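Local coordinates for protein GCN5-related N-acetyltransferase (Brucella melitensis biovar Abortus 2308, PDB 3TCV) that probably transfers an acetyl group from acetyl-CoA to an amine acceptor, perhaps an arylamine or a protein N-terminal amine, as a member of the GNAT family, at residues R114-M118 / A147-F151; L117-P122 / Y161-E167; A144-Q148 / R181-R185. All coordinates share one frame; numbering follows the deposited sequence. Where two conformers were deposited one is given.

In the fold
Following the chain from the N terminus, the first contacts start on strand 110-121, where interactions 1 and 2 share L117 and M118. Interaction 1 closes a loop through strand 126-134 and back to helix 142-158, setting this helix on the sheet. Interaction 2 closes a longer loop from the end of the same strand to strand 163-169, two places away in the sheet order. Interaction 3 starts on helix 142-158, overlapping the segment where interaction 1 ends, and crosses interaction 2, because their segments alternate. Q148 and Y164 join all three through a probable hydrogen bond. Together the contacts tie strand 110-121, helix 142-158, strand 163-169 and the end of helix 173-182.

Interaction 1: R114-M118 / A147-F151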
loop_
_atom_site.group_PDB
_atom_site.type_symbol
_atom_site.label_atom_id
_atom_site.label_comp_id
_atom_site.label_asym_id
_atom_site.label_seq_id
_atom_site.Cartn_x
_atom_site.Cartn_y
_atom_site.Cartn_z
ATOM N N ARG B 114 18.379 1.232 -14.480
ATOM C CA ARG B 114 18.401 1.390 -13.033
ATOM C C ARG B 114 17.155 0.734 -12.435
ATOM O O ARG B 114 16.198 0.470 -13.160
ATOM C CB ARG B 114 18.528 2.881 -12.640
ATOM C CG ARG B 114 17.678 3.862 -13.428
ATOM C CD ARG B 114 16.213 3.933 -13.011
ATOM N NE ARG B 114 15.512 5.053 -13.648
ATOM C CZ ARG B 114 14.256 5.426 -13.402
ATOM N NH1 ARG B 114 13.506 4.748 -12.549
ATOM N NH2 ARG B 114 13.747 6.501 -13.990
ATOM N N GLN B 115 17.206 0.454 -11.137
ATOM C CA GLN B 115 16.085 -0.162 -10.416
ATOM C C GLN B 115 16.269 0.091 -8.924
ATOM O O GLN B 115 17.339 0.516 -8.513
ATOM C CB GLN B 115 16.033 -1.677 -10.695
ATOM C CG GLN B 115 17.263 -2.460 -10.268
ATOM C CD GLN B 115 17.243 -3.925 -10.702
ATOM O OE1 GLN B 115 16.917 -4.231 -11.843
ATOM N NE2 GLN B 115 17.633 -4.834 -9.800
ATOM N N ALA B 116 15.247 -0.190 -8.121
ATOM C CA ALA B 116 15.323 0.106 -6.698
ATOM C C ALA B 116 14.569 -0.888 -5.852
ATOM O O ALA B 116 13.583 -1.494 -6.303
ATOM C CB ALA B 116 14.800 1.527 -6.440
ATOM N N LEU B 117 15.064 -1.070 -4.633
ATOM C CA LEU B 117 14.309 -1.662 -3.536
ATOM C C LEU B 117 13.609 -0.509 -2.840
ATOM O O LEU B 117 14.245 0.527 -2.553
ATOM C CB LEU B 117 15.234 -2.415 -2.572
ATOM C CG LEU B 117 15.893 -3.681 -3.159
ATOM C CD1 LEU B 117 16.959 -4.212 -2.207
ATOM C CD2 LEU B 117 14.841 -4.760 -3.479
ATOM N N MET B 118 12.308 -0.641 -2.625
ATOM C CA MET B 118 11.506 0.485 -2.151
ATOM C C MET B 118 10.336 0.031 -1.310
ATOM O O MET B 118 10.049 -1.145 -1.232
ATOM C CB MET B 118 11.009 1.323 -3.340
ATOM C CG MET B 118 10.118 0.583 -4.325
ATOM S SD MET B 118 9.822 1.578 -5.815
ATOM C CE MET B 118 8.505 2.608 -5.174
ATOM N N ALA B 147 18.973 -9.134 -13.286
ATOM C CA ALA B 147 18.834 -7.944 -12.443
ATOM C C ALA B 147 17.723 -8.119 -11.403
ATOM O O ALA B 147 17.879 -7.766 -10.220
ATOM C CB ALA B 147 18.550 -6.724 -13.291
ATOM N N GLN B 148 16.608 -8.674 -11.857
ATOM C CA GLN B 148 15.462 -8.974 -10.988
ATOM C C GLN B 148 15.861 -10.067 -9.974
ATOM O O GLN B 148 15.644 -9.913 -8.747
ATOM C CB GLN B 148 14.261 -9.408 -11.851
ATOM C CG GLN B 148 12.888 -9.304 -11.237
ATOM C CD GLN B 148 12.706 -10.068 -9.941
ATOM O OE1 GLN B 148 12.682 -9.469 -8.904
ATOM N NE2 GLN B 148 12.529 -11.371 -10.011
ATOM N N PHE B 149 16.454 -11.149 -10.504
ATOM C CA PHE B 149 16.874 -12.301 -9.723
ATOM C C PHE B 149 17.781 -11.904 -8.575
ATOM O O PHE B 149 17.614 -12.378 -7.452
ATOM C CB PHE B 149 17.626 -13.334 -10.581
ATOM C CG PHE B 149 18.079 -14.551 -9.804
ATOM C CD1 PHE B 149 17.157 -15.477 -9.330
ATOM C CD2 PHE B 149 19.423 -14.739 -9.504
ATOM C CE1 PHE B 149 17.579 -16.585 -8.594
ATOM C CE2 PHE B 149 19.855 -15.845 -8.778
ATOM C CZ PHE B 149 18.931 -16.771 -8.326
ATOM N N LEU B 150 18.778 -11.072 -8.858
ATOM C CA LEU B 150 19.729 -10.690 -7.823
ATOM C C LEU B 150 19.067 -9.963 -6.637
ATOM O O LEU B 150 19.438 -10.184 -5.493
ATOM C CB LEU B 150 20.872 -9.871 -8.411
ATOM C CG LEU B 150 21.870 -10.617 -9.307
ATOM C CD1 LEU B 150 22.744 -9.601 -10.033
ATOM C CD2 LEU B 150 22.700 -11.652 -8.534
ATOM N N PHE B 151 18.087 -9.098 -6.903
ATOM C CA PHE B 151 17.322 -8.486 -5.835
ATOM C C PHE B 151 16.499 -9.528 -5.071
ATOM O O PHE B 151 16.463 -9.511 -3.836
ATOM C CB PHE B 151 16.364 -7.431 -6.399
ATOM C CG PHE B 151 16.903 -6.016 -6.441
ATOM C CD1 PHE B 151 18.248 -5.707 -6.224
ATOM C CD2 PHE B 151 16.030 -4.966 -6.764
ATOM C CE1 PHE B 151 18.679 -4.382 -6.274
ATOM C CE2 PHE B 151 16.465 -3.650 -6.821
ATOM C CZ PHE B 151 17.798 -3.369 -6.582
#
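The packing of helix 142-158 on the central GNAT sheet rests here on F151, whose ring is sandwiched between Q115 and L117, two side chains of strand 110-121. The short segments of helix and strand run nearly parallel, their axes 10.3 Å apart at an angle of 23°. On one face of the ring lies the amide of Q115: NE2 sits 3.3 Å above the plane, over the ring centre, and the amide is tilted steeply against the ring rather than laid flat on it. From this position NE2 also donates an almost straight hydrogen bond to A147 O, 3.0 Å long with an angle of 170° at the hydrogen. A147 O lies in the Q115 amide plane, whereas NE2 stands above the carbonyl plane of A147. The Q115 side chain starts toward the helix, with CG between the backbone N and carbonyl carbon (chi1 61°), and runs extended from there, bringing the amide to the helix. The other amide atom, OE1, rests 3.3 Å from A147 CB and accepts a bond from W134 NE1, fixing the rotation of the amide. The opposite face of the ring is covered by L117, with CG 3.8 Å from the ring centroid in a CH-pi contact, offset toward the rim, and CD2 3.5 Å from F151 CD2. F101 on the neighbouring strand meets F151 edge-to-face. F151, held between an amide and a leucine, thus seats the helix of a beta-alpha-beta crossover, in which helix 142-158 links parallel strands 126-134 and 163-169 of the GNAT sheet.

Interaction 2: L117-P122 / Y161-E167; sequences LMRIDP and YRRYEWE
R119 and E165 form a salt bridge, with NH1 of R119 2.6 Å from OE2 of E165. The side chains cross at about a right angle; the guanidinium and carboxylate planes lie only 20° apart, yet NH1 meets OE2 from above the carboxylate plane. Two waters reinforce the pair: one bridges R119 NH2 to E165 OE1, and the other donates to both R119 O and E165 OE2. R163 grips E165 OE1 on its anti side, side-on through NE (2.9 Å) and NH2 (3.1 Å), the two nitrogens coming from opposite faces of the carboxylate plane. NH1 of R119 has a second salt bridge to E128, and NH2 of R163 one to E187. A bend at chi3 (50°) turns the guanidinium of R119 toward E165, and E167 OE1 stands 3.6 Å from R119 CD while its OE2 is paired with R201. Farther along, the Y161 hydroxyl, bonded to P32 O, touches P122 CA at 3.6 Å and I120 CG2 at 3.9 Å. L117 CD2 meets the Y164 ring at its edge, 4.4 Å from Y164 CE1. This R119-E165-R163 salt-bridge network joins the corner at R119 to strand 163-169, with strand 126-134 between them in the GNAT sheet.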
loop_
_atom_site.group_PDB
_atom_site.type_symbol
_atom_site.label_atom_id
_atom_site.label_comp_id
_atom_site.label_asym_id
_atom_site.label_seq_id
_atom_site.Cartn_x
_atom_site.Cartn_y
_atom_site.Cartn_z
ATOM N N LEU B 117 15.064 -1.070 -4.633
ATOM C CA LEU B 117 14.309 -1.662 -3.536
ATOM C C LEU B 117 13.609 -0.509 -2.840
ATOM O O LEU B 117 14.245 0.527 -2.553
ATOM C CB LEU B 117 15.234 -2.415 -2.572
ATOM C CG LEU B 117 15.893 -3.681 -3.159
ATOM C CD1 LEU B 117 16.959 -4.212 -2.207
ATOM C CD2 LEU B 117 14.841 -4.760 -3.479
ATOM N N MET B 118 12.308 -0.641 -2.625
ATOM C CA MET B 118 11.506 0.485 -2.151
ATOM C C MET B 118 10.336 0.031 -1.310
ATOM O O MET B 118 10.049 -1.145 -1.232
ATOM C CB MET B 118 11.009 1.323 -3.340
ATOM C CG MET B 118 10.118 0.583 -4.325
ATOM S SD MET B 118 9.822 1.578 -5.815
ATOM C CE MET B 118 8.505 2.608 -5.174
ATOM N N ARG B 119 9.646 0.991 -0.714
ATOM C CA ARG B 119 8.566 0.719 0.227
ATOM C C ARG B 119 9.024 -0.345 1.213
ATOM O O ARG B 119 8.362 -1.364 1.447
ATOM C CB ARG B 119 7.286 0.371 -0.522
ATOM C CG ARG B 119 6.824 1.570 -1.377
ATOM C CD ARG B 119 5.561 1.329 -2.177
ATOM N NE ARG B 119 4.559 0.798 -1.300
ATOM C CZ ARG B 119 4.301 -0.501 -1.138
ATOM N NH1 ARG B 119 4.934 -1.411 -1.868
ATOM N NH2 ARG B 119 3.390 -0.882 -0.241
ATOM N N ILE B 120 10.178 -0.045 1.806
ATOM C CA ILE B 120 10.907 -0.957 2.659
ATOM C C ILE B 120 10.208 -1.034 4.035
ATOM O O ILE B 120 9.954 0.002 4.679
ATOM C CB ILE B 120 12.387 -0.505 2.787
ATOM C CG1 ILE B 120 13.067 -0.398 1.402
ATOM C CG2 ILE B 120 13.161 -1.479 3.674
ATOM C CD1 ILE B 120 14.345 0.444 1.387
ATOM N N ASP B 121 9.838 -2.252 4.451
ATOM C CA ASP B 121 9.156 -2.485 5.728
ATOM C C ASP B 121 9.879 -3.595 6.468
ATOM O O ASP B 121 9.458 -4.746 6.430
ATOM C CB ASP B 121 7.704 -2.877 5.518
ATOM C CG ASP B 121 6.956 -3.093 6.838
ATOM O OD1 ASP B 121 7.580 -2.956 7.916
ATOM O OD2 ASP B 121 5.751 -3.403 6.795
ATOM N N PRO B 122 10.982 -3.251 7.146
ATOM C CA PRO B 122 11.741 -4.247 7.910
ATOM C C PRO B 122 10.931 -4.918 9.027
ATOM O O PRO B 122 11.106 -6.103 9.271
ATOM C CB PRO B 122 12.886 -3.419 8.502
ATOM C CG PRO B 122 13.040 -2.280 7.575
ATOM C CD PRO B 122 11.647 -1.930 7.162
ATOM N N TYR B 161 13.285 -11.717 4.190
ATOM C CA TYR B 161 11.942 -11.114 4.118
ATOM C C TYR B 161 10.855 -12.153 3.794
ATOM O O TYR B 161 11.155 -13.307 3.432
ATOM C CB TYR B 161 11.943 -9.953 3.121
ATOM C CG TYR B 161 12.458 -8.644 3.667
ATOM C CD1 TYR B 161 11.815 -7.436 3.365
ATOM C CD2 TYR B 161 13.591 -8.583 4.459
ATOM C CE1 TYR B 161 12.290 -6.232 3.845
ATOM C CE2 TYR B 161 14.071 -7.378 4.946
ATOM C CZ TYR B 161 13.429 -6.200 4.642
ATOM O OH TYR B 161 13.901 -4.985 5.115
ATOM N N ARG B 162 9.588 -11.762 4.004
ATOM C CA ARG B 162 8.438 -12.660 3.905
ATOM C C ARG B 162 7.646 -12.445 2.611
ATOM O O ARG B 162 6.883 -13.299 2.207
ATOM C CB ARG B 162 7.424 -12.379 5.036
ATOM C CG ARG B 162 7.915 -12.471 6.447
ATOM C CD ARG B 162 6.739 -12.401 7.405
ATOM N NE ARG B 162 5.911 -13.602 7.311
ATOM C CZ ARG B 162 4.575 -13.629 7.312
ATOM N NH1 ARG B 162 3.850 -12.508 7.380
ATOM N NH2 ARG B 162 3.955 -14.785 7.204
ATOM N N ARG B 163 7.748 -11.244 2.048
ATOM C CA ARG B 163 6.870 -10.794 0.960
ATOM C C ARG B 163 7.623 -9.801 0.085
ATOM O O ARG B 163 8.203 -8.796 0.588
ATOM C CB ARG B 163 5.610 -10.143 1.570
ATOM C CG ARG B 163 4.679 -9.407 0.605
ATOM C CD ARG B 163 3.539 -8.673 1.316
ATOM N NE ARG B 163 2.815 -7.837 0.347
ATOM C CZ ARG B 163 1.970 -8.285 -0.575
ATOM N NH1 ARG B 163 1.578 -9.534 -0.582
ATOM N NH2 ARG B 163 1.432 -7.449 -1.452
ATOM N N TYR B 164 7.633 -10.082 -1.222
ATOM C CA TYR B 164 8.385 -9.304 -2.221
ATOM C C TYR B 164 7.394 -8.855 -3.293
ATOM O O TYR B 164 6.689 -9.677 -3.886
ATOM C CB TYR B 164 9.462 -10.213 -2.791
ATOM C CG TYR B 164 10.396 -9.639 -3.825
ATOM C CD1 TYR B 164 11.132 -8.492 -3.584
ATOM C CD2 TYR B 164 10.578 -10.283 -5.039
ATOM C CE1 TYR B 164 12.018 -8.022 -4.538
ATOM C CE2 TYR B 164 11.465 -9.825 -5.996
ATOM C CZ TYR B 164 12.183 -8.682 -5.734
ATOM O OH TYR B 164 13.073 -8.210 -6.674
ATOM N N GLU B 165 7.260 -7.542 -3.455
ATOM C CA GLU B 165 6.163 -6.992 -4.228
ATOM C C GLU B 165 6.575 -6.431 -5.574
ATOM O O GLU B 165 7.689 -5.890 -5.731
ATOM C CB GLU B 165 5.487 -5.849 -3.451
ATOM C CG GLU B 165 4.873 -6.225 -2.121
ATOM C CD GLU B 165 4.457 -5.041 -1.280
ATOM O OE1 GLU B 165 3.445 -5.197 -0.589
ATOM O OE2 GLU B 165 5.157 -3.978 -1.269
ATOM N N TRP B 166 5.621 -6.477 -6.500
ATOM C CA TRP B 166 5.671 -5.803 -7.802
ATOM C C TRP B 166 4.370 -5.049 -7.978
ATOM O O TRP B 166 3.306 -5.578 -7.714
ATOM C CB TRP B 166 5.813 -6.844 -8.893
ATOM C CG TRP B 166 5.953 -6.332 -10.305
ATOM C CD1 TRP B 166 4.982 -5.767 -11.121
ATOM C CD2 TRP B 166 7.150 -6.441 -11.150
ATOM N NE1 TRP B 166 5.506 -5.479 -12.375
ATOM C CE2 TRP B 166 6.806 -5.847 -12.435
ATOM C CE3 TRP B 166 8.456 -6.893 -10.947
ATOM C CZ2 TRP B 166 7.737 -5.763 -13.479
ATOM C CZ3 TRP B 166 9.368 -6.797 -12.001
ATOM C CH2 TRP B 166 9.015 -6.251 -13.236
ATOM N N GLU B 167 4.439 -3.776 -8.360
ATOM C CA GLU B 167 3.226 -3.016 -8.694
ATOM C C GLU B 167 3.501 -2.231 -9.964
ATOM O O GLU B 167 4.644 -1.767 -10.213
ATOM C CB GLU B 167 2.777 -2.073 -7.558
ATOM C CG GLU B 167 3.898 -1.267 -6.912
ATOM C CD GLU B 167 3.483 0.063 -6.307
ATOM O OE1 GLU B 167 4.217 0.521 -5.384
ATOM O OE2 GLU B 167 2.485 0.681 -6.748
HETATM O O HOH W 1 2.410 -3.254 1.038
HETATM O O HOH W 2 6.266 -2.880 1.081
#

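Interaction 3: A144-Q148 / R181-R185; sequences ATEAQ and RFGFR
T145 OG1 is held by both terminal nitrogens of R181, NH1 at 2.9 Å and NH2 at 3.0 Å. The guanidinium comes end-on, with the hydroxyl oxygen at its edge and close to its plane; neither hydrogen bond is straight, since both N-H groups share one acceptor. The R181 chain is fully extended from CG to NE and crosses the threonine at about a right angle, while its guanidinium also makes a cation-pi contact with W223. OG1 stands beside the T145 backbone N (chi1 -70°), and from there also meets the edge of the F182 ring, 3.8 Å from F182 CE1. The face of that ring belongs to Q148: Q148 CG lies over the ring centre, 3.7 Å from the centroid in a CH-pi contact, and Q148 CB is 3.8 Å from F182 CZ. The two helices involved, 142-158 and 173-182, flank strand 163-169 in the chain order of the GNAT fold, and here the end of the second is pinned against the first. Helix 173-182 closes in a Schellman motif, G183 taking a positive phi, where a CB would press on the carbonyl oxygen of F182. F184 follows directly and brings its ring edge to the Q148 amide; F184 CZ is 3.9 Å from Q148 OE1. With Q148 CG anti to the backbone N (chi1 -159°), a folded chi2 of -57° swings the amide back alongside the F182 ring, where it borders both phenylalanines, NE2 nearest F182 CG and F184 CE2. OE1 is bonded to Y164 OH, NE2 makes a weak bond to Y220 OH, and Y220 OH also bonds to F182 O.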
loop_
_atom_site.group_PDB
_atom_site.type_symbol
_atom_site.label_atom_id
_atom_site.label_comp_id
_atom_site.label_asym_id
_atom_site.label_seq_id
_atom_site.Cartn_x
_atom_site.Cartn_y
_atom_site.Cartn_z
ATOM N N ALA B 144 18.468 -8.536 -17.897
ATOM C CA ALA B 144 17.266 -7.973 -17.243
ATOM C C ALA B 144 16.649 -8.970 -16.270
ATOM O O ALA B 144 16.310 -8.606 -15.135
ATOM C CB ALA B 144 16.212 -7.548 -18.277
ATOM N N THR B 145 16.553 -10.233 -16.684
ATOM C CA THR B 145 16.033 -11.260 -15.790
ATOM C C THR B 145 16.970 -11.414 -14.587
ATOM O O THR B 145 16.516 -11.516 -13.459
ATOM C CB THR B 145 15.824 -12.605 -16.517
ATOM O OG1 THR B 145 14.725 -12.483 -17.432
ATOM C CG2 THR B 145 15.581 -13.782 -15.523
ATOM N N GLU B 146 18.279 -11.421 -14.824
ATOM C CA GLU B 146 19.233 -11.562 -13.711
ATOM C C GLU B 146 19.240 -10.343 -12.765
ATOM O O GLU B 146 19.458 -10.516 -11.566
ATOM C CB GLU B 146 20.645 -11.896 -14.216
ATOM C CG GLU B 146 21.585 -12.315 -13.102
ATOM C CD GLU B 146 22.964 -12.687 -13.629
ATOM O OE1 GLU B 146 23.510 -11.954 -14.479
ATOM O OE2 GLU B 146 23.505 -13.713 -13.181
ATOM N N ALA B 147 18.973 -9.134 -13.286
ATOM C CA ALA B 147 18.834 -7.944 -12.443
ATOM C C ALA B 147 17.723 -8.119 -11.403
ATOM O O ALA B 147 17.879 -7.766 -10.220
ATOM C CB ALA B 147 18.550 -6.724 -13.291
ATOM N N GLN B 148 16.608 -8.674 -11.857
ATOM C CA GLN B 148 15.462 -8.974 -10.988
ATOM C C GLN B 148 15.861 -10.067 -9.974
ATOM O O GLN B 148 15.644 -9.913 -8.747
ATOM C CB GLN B 148 14.261 -9.408 -11.851
ATOM C CG GLN B 148 12.888 -9.304 -11.237
ATOM C CD GLN B 148 12.706 -10.068 -9.941
ATOM O OE1 GLN B 148 12.682 -9.469 -8.904
ATOM N NE2 GLN B 148 12.529 -11.371 -10.011
ATOM N N ARG B 181 5.666 -13.539 -15.654
ATOM C CA ARG B 181 6.796 -14.350 -16.144
ATOM C C ARG B 181 7.812 -14.581 -15.025
ATOM O O ARG B 181 8.345 -15.684 -14.868
ATOM C CB ARG B 181 7.492 -13.662 -17.337
ATOM C CG ARG B 181 8.849 -14.285 -17.698
ATOM C CD ARG B 181 9.439 -13.780 -19.015
ATOM N NE ARG B 181 10.797 -14.308 -19.232
ATOM C CZ ARG B 181 11.908 -13.871 -18.646
ATOM N NH1 ARG B 181 11.888 -12.883 -17.745
ATOM N NH2 ARG B 181 13.054 -14.480 -18.922
ATOM N N PHE B 182 8.071 -13.541 -14.235
ATOM C CA PHE B 182 9.031 -13.598 -13.148
ATOM C C PHE B 182 8.537 -14.482 -11.990
ATOM O O PHE B 182 9.302 -14.788 -11.070
ATOM C CB PHE B 182 9.355 -12.187 -12.633
ATOM C CG PHE B 182 10.332 -11.397 -13.483
ATOM C CD1 PHE B 182 11.441 -11.982 -14.065
ATOM C CD2 PHE B 182 10.154 -10.025 -13.661
ATOM C CE1 PHE B 182 12.347 -11.226 -14.795
ATOM C CE2 PHE B 182 11.053 -9.268 -14.430
ATOM C CZ PHE B 182 12.148 -9.873 -15.003
ATOM N N GLY B 183 7.252 -14.853 -12.011
ATOM C CA GLY B 183 6.655 -15.728 -11.010
ATOM C C GLY B 183 5.902 -15.016 -9.888
ATOM O O GLY B 183 5.467 -15.672 -8.942
ATOM N N PHE B 184 5.731 -13.690 -9.983
ATOM C CA PHE B 184 4.901 -12.944 -9.005
ATOM C C PHE B 184 3.468 -13.381 -9.220
ATOM O O PHE B 184 3.049 -13.589 -10.374
ATOM C CB PHE B 184 5.002 -11.425 -9.172
ATOM C CG PHE B 184 6.344 -10.828 -8.849
ATOM C CD1 PHE B 184 6.591 -10.270 -7.590
ATOM C CD2 PHE B 184 7.360 -10.774 -9.797
ATOM C CE1 PHE B 184 7.816 -9.674 -7.296
ATOM C CE2 PHE B 184 8.579 -10.203 -9.498
ATOM C CZ PHE B 184 8.826 -9.654 -8.252
ATOM N N ARG B 185 2.696 -13.476 -8.138
ATOM C CA ARG B 185 1.298 -13.872 -8.211
ATOM C C ARG B 185 0.409 -12.646 -8.071
ATOM O O ARG B 185 0.588 -11.871 -7.166
ATOM C CB ARG B 185 1.003 -14.844 -7.071
ATOM C CG ARG B 185 -0.385 -15.448 -7.064
ATOM C CD ARG B 185 -0.551 -16.398 -5.891
ATOM N NE ARG B 185 0.381 -17.508 -5.986
ATOM C CZ ARG B 185 0.147 -18.680 -6.583
ATOM N NH1 ARG B 185 1.101 -19.608 -6.604
ATOM N NH2 ARG B 185 -1.022 -18.949 -7.137
#